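Local coordinates for protein ADP-ribosylating toxin CARDS (Mycoplasma pneumoniae, PDB 4TLV) that transfers the ADP-ribosyl group from NAD+ to target proteins and vacuolates mammalian cells, acting as the main virulence factor of this bacterium, at residues 88-93 / 195-200; 319-324 / 379-384. All coordinates share one frame; numbering follows the deposited sequence.

Interaction 1. Residues 88-93 / 195-200. With ACT (acetate ion), chain N.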
loop_
_atom_site.group_PDB
_atom_site.type_symbol
_atom_site.label_atom_id
_atom_site.label_comp_id
_atom_site.label_asym_id
_atom_site.label_seq_id
_atom_site.Cartn_x
_atom_site.Cartn_y
_atom_site.Cartn_z
ATOM N N HIS A 88 16.397 10.221 11.209
ATOM C CA HIS A 88 15.428 9.983 12.281
ATOM C C HIS A 88 13.993 9.709 11.791
ATOM O O HIS A 88 13.055 9.686 12.583
ATOM C CB HIS A 88 15.528 11.008 13.439
ATOM C CG HIS A 88 14.718 12.261 13.264
ATOM N ND1 HIS A 88 14.955 13.173 12.259
ATOM C CD2 HIS A 88 13.754 12.810 14.047
ATOM C CE1 HIS A 88 14.135 14.205 12.397
ATOM N NE2 HIS A 88 13.396 14.008 13.476
ATOM N N PHE A 89 13.856 9.470 10.485
ATOM C CA PHE A 89 12.593 9.035 9.881
ATOM C C PHE A 89 12.637 7.521 9.607
ATOM O O PHE A 89 13.539 7.046 8.925
ATOM C CB PHE A 89 12.369 9.732 8.536
ATOM C CG PHE A 89 12.076 11.205 8.620
ATOM C CD1 PHE A 89 13.006 12.096 9.155
ATOM C CD2 PHE A 89 10.900 11.709 8.077
ATOM C CE1 PHE A 89 12.746 13.466 9.181
ATOM C CE2 PHE A 89 10.624 13.078 8.105
ATOM C CZ PHE A 89 11.548 13.953 8.647
ATOM N N TYR A 90 11.638 6.791 10.095
ATOM C CA TYR A 90 11.593 5.333 10.014
ATOM C C TYR A 90 10.294 4.841 9.415
ATOM O O TYR A 90 9.236 5.389 9.695
ATOM C CB TYR A 90 11.668 4.746 11.428
ATOM C CG TYR A 90 12.961 5.100 12.110
ATOM C CD1 TYR A 90 13.090 6.292 12.816
ATOM C CD2 TYR A 90 14.065 4.253 12.023
ATOM C CE1 TYR A 90 14.309 6.646 13.424
ATOM C CE2 TYR A 90 15.276 4.591 12.631
ATOM C CZ TYR A 90 15.385 5.777 13.331
ATOM O OH TYR A 90 16.580 6.095 13.940
ATOM N N ASN A 91 10.365 3.765 8.645
ATOM C CA ASN A 91 9.147 3.195 8.054
ATOM C C ASN A 91 8.341 2.319 9.032
ATOM O O ASN A 91 8.873 1.360 9.612
ATOM C CB ASN A 91 9.484 2.393 6.792
ATOM C CG ASN A 91 8.233 1.901 6.083
ATOM O OD1 ASN A 91 7.807 0.786 6.296
ATOM N ND2 ASN A 91 7.617 2.769 5.268
ATOM N N ALA A 92 7.058 2.640 9.210
ATOM C CA ALA A 92 6.238 1.906 10.173
ATOM C C ALA A 92 6.096 0.439 9.772
ATOM O O ALA A 92 6.290 -0.466 10.605
ATOM C CB ALA A 92 4.851 2.575 10.353
ATOM N N ARG A 93 5.765 0.176 8.507
ATOM C CA ARG A 93 5.579 -1.230 8.094
ATOM C C ARG A 93 6.853 -2.087 8.275
ATOM O O ARG A 93 6.786 -3.188 8.829
ATOM C CB ARG A 93 5.040 -1.349 6.652
ATOM C CG ARG A 93 3.492 -1.202 6.560
ATOM C CD ARG A 93 2.777 -2.577 6.529
ATOM N NE ARG A 93 3.122 -3.259 5.291
ATOM C CZ ARG A 93 3.875 -4.350 5.197
ATOM N NH1 ARG A 93 4.324 -4.958 6.288
ATOM N NH2 ARG A 93 4.166 -4.837 3.995
ATOM N N GLN A 195 16.732 1.443 7.909
ATOM C CA GLN A 195 16.643 0.380 8.914
ATOM C C GLN A 195 15.323 0.388 9.666
ATOM O O GLN A 195 14.694 1.431 9.819
ATOM C CB GLN A 195 17.759 0.535 9.942
ATOM C CG GLN A 195 19.083 0.946 9.375
ATOM C CD GLN A 195 20.016 -0.201 9.287
ATOM O OE1 GLN A 195 20.837 -0.410 10.177
ATOM N NE2 GLN A 195 19.918 -0.958 8.203
ATOM N N PRO A 196 14.913 -0.783 10.170
ATOM C CA PRO A 196 13.746 -0.852 11.057
ATOM C C PRO A 196 14.083 -0.159 12.363
ATOM O O PRO A 196 15.235 -0.208 12.840
ATOM C CB PRO A 196 13.556 -2.352 11.320
ATOM C CG PRO A 196 14.714 -3.045 10.730
ATOM C CD PRO A 196 15.576 -2.085 9.973
ATOM N N TRP A 197 13.087 0.493 12.943
ATOM C CA TRP A 197 13.288 1.214 14.196
ATOM C C TRP A 197 13.370 0.262 15.394
ATOM O O TRP A 197 12.621 -0.708 15.474
ATOM C CB TRP A 197 12.125 2.175 14.431
ATOM C CG TRP A 197 12.293 2.968 15.668
ATOM C CD1 TRP A 197 13.017 4.125 15.816
ATOM C CD2 TRP A 197 11.723 2.679 16.951
ATOM N NE1 TRP A 197 12.934 4.565 17.122
ATOM C CE2 TRP A 197 12.147 3.699 17.837
ATOM C CE3 TRP A 197 10.904 1.661 17.441
ATOM C CZ2 TRP A 197 11.770 3.729 19.177
ATOM C CZ3 TRP A 197 10.530 1.691 18.784
ATOM C CH2 TRP A 197 10.970 2.717 19.628
ATOM N N LEU A 198 14.273 0.557 16.324
ATOM C CA LEU A 198 14.280 -0.064 17.650
ATOM C C LEU A 198 14.670 1.067 18.588
ATOM O O LEU A 198 15.299 2.026 18.159
ATOM C CB LEU A 198 15.322 -1.191 17.738
ATOM C CG LEU A 198 14.930 -2.525 17.083
ATOM C CD1 LEU A 198 16.027 -3.550 17.299
ATOM C CD2 LEU A 198 13.595 -3.045 17.610
ATOM N N PRO A 199 14.309 0.954 19.871
ATOM C CA PRO A 199 14.457 2.068 20.813
ATOM C C PRO A 199 15.876 2.296 21.322
ATOM O O PRO A 199 16.126 3.372 21.873
ATOM C CB PRO A 199 13.564 1.639 21.986
ATOM C CG PRO A 199 13.627 0.161 21.956
ATOM C CD PRO A 199 13.564 -0.170 20.470
ATOM N N THR A 200 16.770 1.316 21.161
ATOM C CA THR A 200 18.115 1.424 21.727
ATOM C C THR A 200 19.170 1.211 20.639
ATOM O O THR A 200 18.868 0.686 19.573
ATOM C CB THR A 200 18.312 0.394 22.872
ATOM O OG1 THR A 200 18.237 -0.922 22.339
ATOM C CG2 THR A 200 17.240 0.547 23.941
HETATM C C ACT N . 6.027 -8.280 4.149
HETATM O O ACT N . 5.688 -7.137 4.524
HETATM O OXT ACT N . 6.602 -9.007 4.998
HETATM C CH3 ACT N . 5.759 -8.734 2.746
HETATM O O HOH W 1 12.942 2.696 8.165
#

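Interaction 2. Residues 319-324 / 379-384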
loop_
_atom_site.group_PDB
_atom_site.type_symbol
_atom_site.label_atom_id
_atom_site.label_comp_id
_atom_site.label_asym_id
_atom_site.label_seq_id
_atom_site.Cartn_x
_atom_site.Cartn_y
_atom_site.Cartn_z
ATOM N N VAL A 319 -7.597 2.362 -1.273
ATOM C CA VAL A 319 -6.679 3.263 -0.583
ATOM C C VAL A 319 -5.216 3.029 -0.945
ATOM O O VAL A 319 -4.362 3.841 -0.590
ATOM C CB VAL A 319 -6.815 3.143 0.946
ATOM C CG1 VAL A 319 -8.067 3.899 1.427
ATOM C CG2 VAL A 319 -6.855 1.664 1.350
ATOM N N TYR A 320 -4.940 1.944 -1.671
ATOM C CA TYR A 320 -3.605 1.733 -2.250
ATOM C C TYR A 320 -3.538 2.391 -3.625
ATOM O O TYR A 320 -2.544 2.268 -4.331
ATOM C CB TYR A 320 -3.299 0.230 -2.376
ATOM C CG TYR A 320 -3.204 -0.458 -1.039
ATOM C CD1 TYR A 320 -2.090 -0.294 -0.234
ATOM C CD2 TYR A 320 -4.229 -1.251 -0.576
ATOM C CE1 TYR A 320 -2.010 -0.906 1.018
ATOM C CE2 TYR A 320 -4.155 -1.860 0.662
ATOM C CZ TYR A 320 -3.041 -1.679 1.453
ATOM O OH TYR A 320 -2.964 -2.302 2.680
ATOM N N GLN A 321 -4.608 3.099 -3.979
ATOM C CA GLN A 321 -4.737 3.767 -5.281
ATOM C C GLN A 321 -5.045 2.838 -6.462
ATOM O O GLN A 321 -4.921 3.253 -7.615
ATOM C CB GLN A 321 -3.502 4.636 -5.603
ATOM C CG GLN A 321 -3.268 5.781 -4.633
ATOM C CD GLN A 321 -2.115 6.695 -5.059
ATOM O OE1 GLN A 321 -1.027 6.655 -4.311
ATOM N NE2 GLN A 321 -2.204 7.416 -6.066
ATOM N N ARG A 322 -5.461 1.601 -6.186
ATOM C CA ARG A 322 -5.686 0.638 -7.252
ATOM C C ARG A 322 -7.117 0.718 -7.738
ATOM O O ARG A 322 -8.036 0.961 -6.959
ATOM C CB ARG A 322 -5.400 -0.782 -6.771
ATOM C CG ARG A 322 -4.001 -0.958 -6.149
ATOM C CD ARG A 322 -3.835 -2.398 -5.618
ATOM N NE ARG A 322 -4.723 -2.670 -4.495
ATOM C CZ ARG A 322 -4.602 -3.731 -3.698
ATOM N NH1 ARG A 322 -3.627 -4.606 -3.912
ATOM N NH2 ARG A 322 -5.476 -3.943 -2.706
ATOM N N ILE A 323 -7.308 0.521 -9.031
ATOM C CA ILE A 323 -8.661 0.366 -9.552
ATOM C C ILE A 323 -8.887 -1.127 -9.770
ATOM O O ILE A 323 -8.275 -1.724 -10.661
ATOM C CB ILE A 323 -8.828 1.131 -10.891
ATOM C CG1 ILE A 323 -8.530 2.616 -10.684
ATOM C CG2 ILE A 323 -10.231 0.921 -11.457
ATOM C CD1 ILE A 323 -8.273 3.387 -11.995
ATOM N N CYS A 324 -9.737 -1.738 -8.945
ATOM C CA CYS A 324 -9.896 -3.189 -8.935
ATOM C C CYS A 324 -11.254 -3.611 -9.473
ATOM O O CYS A 324 -12.252 -2.916 -9.252
ATOM C CB CYS A 324 -9.800 -3.738 -7.511
ATOM S SG CYS A 324 -8.362 -3.257 -6.559
ATOM N N SER A 379 -4.814 9.631 -13.654
ATOM C CA SER A 379 -3.387 9.669 -13.973
ATOM C C SER A 379 -2.664 8.475 -13.378
ATOM O O SER A 379 -3.004 8.015 -12.289
ATOM C CB SER A 379 -2.756 10.964 -13.433
ATOM O OG SER A 379 -3.386 12.099 -13.993
ATOM N N SER A 380 -1.652 7.987 -14.077
ATOM C CA SER A 380 -0.833 6.889 -13.548
ATOM C C SER A 380 0.356 7.368 -12.702
ATOM O O SER A 380 1.101 8.266 -13.121
ATOM C CB SER A 380 -0.308 6.033 -14.693
ATOM O OG SER A 380 0.587 5.055 -14.199
ATOM N N GLU A 381 0.552 6.767 -11.526
ATOM C CA GLU A 381 1.719 7.078 -10.705
ATOM C C GLU A 381 3.009 6.612 -11.377
ATOM O O GLU A 381 4.092 7.039 -11.000
ATOM C CB GLU A 381 1.624 6.461 -9.299
ATOM C CG GLU A 381 0.508 7.025 -8.431
ATOM C CD GLU A 381 0.786 8.446 -7.943
ATOM O OE1 GLU A 381 1.863 9.014 -8.255
ATOM O OE2 GLU A 381 -0.079 8.990 -7.231
ATOM N N LEU A 382 2.895 5.730 -12.369
ATOM C CA LEU A 382 4.089 5.241 -13.066
ATOM C C LEU A 382 4.816 6.383 -13.798
ATOM O O LEU A 382 6.040 6.345 -13.983
ATOM C CB LEU A 382 3.720 4.116 -14.040
ATOM C CG LEU A 382 4.886 3.301 -14.602
ATOM C CD1 LEU A 382 5.619 2.576 -13.477
ATOM C CD2 LEU A 382 4.404 2.319 -15.638
ATOM N N LEU A 383 4.066 7.409 -14.191
ATOM C CA LEU A 383 4.627 8.511 -14.968
ATOM C C LEU A 383 5.089 9.660 -14.086
ATOM O O LEU A 383 5.489 10.709 -14.584
ATOM C CB LEU A 383 3.632 9.003 -16.025
ATOM C CG LEU A 383 3.391 8.020 -17.178
ATOM C CD1 LEU A 383 2.279 8.488 -18.095
ATOM C CD2 LEU A 383 4.679 7.800 -17.966
ATOM N N GLY A 384 5.040 9.458 -12.771
ATOM C CA GLY A 384 5.630 10.406 -11.840
ATOM C C GLY A 384 5.065 11.810 -11.943
ATOM O O GLY A 384 3.851 11.999 -12.056
#

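Interaction 1. Residues 88-93 / 195-200
Gln195 lays its backbone carbonyl against the ring of Tyr90 where a loop of the mono-ADP-ribosyltransferase domain passes the edge strand 89-91 of a small antiparallel sheet. The carbonyl O of Gln195 sits at the ring edge, near its plane, 3.6 Å from Tyr90 CD2. The same oxygen accepts from a water at 2.7 Å, and that water takes the backbone N-H of Asn91, so a single solvent molecule bridges loop and strand. Pro196 adds little across the contact; its ring leans on Asn98 of helix 92-104 instead.

Trp197 carries most of the apolar contact. With CG anti to its backbone N (chi1 -178°), the indole is brought against Tyr90 in an edge-to-face, T-shaped pair: the edge of its five-membered ring addresses the tyrosine face, the planes stand at 78°, and the two ring centroids are 4.7 Å apart. The touching atom is Trp197 CD1, 3.5 Å above the plane of the Tyr90 ring and over its centre, while Trp197 CB packs 3.7 Å from Tyr90 CD2. The indole N-H is used by Asp138 of the neighbouring strand, and Phe49 makes a second edge-to-face pair with the indole, which together probably limit its rotation.

Past Trp197 the loop leaves strand 89-91, and Leu198 rests on Leu99. At the far end of the first segment, where Asn91 caps helix 92-104, Arg93 pairs with Glu97 and grips an acetate, probably from the crystallisation liquor: one acetate O accepts from Arg93 NH1 and, at 2.8 Å, from Arg93 NH2.

Interaction 2. Residues 319-324 / 379-384
Gln321 and Glu381 meet through one side-chain hydrogen bond inside D2, a beta-trefoil domain, where the turn before strand 323-325 faces the 3-10 turn that follows strand 375-380. Their CA atoms are 9.1 Å apart, so the two side chains must bridge the distance between the backbones.

Gln321 does so by reaching: its CG lies anti to the carbonyl carbon and the chain then runs extended, carrying the amide well away from its own backbone. Glu381 starts with the same first torsion but folds at chi2 (-72°), which turns its carboxylate out of the line set by CB and CG. The two side chains meet at about a right angle, with amide and carboxylate planes 88° apart. Despite that twist the bond is nearly straight, 168° at the hydrogen, and the acceptor lies close to the amide plane of Gln321. Glu381 OE2 receives the N-H through its anti lone pair, the one directed away from OE1.

Gln321 NE2 also donates to the carbonyl O of Trp364, so two acceptors hold the amide nitrogen and fix the amide's rotation. The backbones of both segments are tied to the stretch around strand 364-368 as well: Gln321 pairs with Trp364, Glu381 with Lys363, and both side chains touch Lys365.

The turn carrying Glu381 is shaped by its predecessor. Ser380 OG accepts from Leu382 N at 3.0 Å, an ST turn, and Gly384 N reaches back to Glu381 O. Across the contact itself, Gln321 NE2 stands 2.9 Å from Glu381 OE2.

The two contacts belong to different domains, interaction 1 to the ADP-ribosyltransferase domain and interaction 2 to D2, and share no strand or helix; their centres are 27 Å apart, although their nearest atoms come within about 7 Å. Both are only partly buried: interaction 1 runs from buried Trp197 to exposed Gln195, interaction 2 from buried Gln321 to partly exposed Glu381. The chemistry differs: interaction 1 buries 176 Å², largely in an aromatic pair, with a water bridge beside it, whereas interaction 2 buries 76 Å² and relies on a direct polar bond. One settles a loop over an edge strand; the other spans two turns.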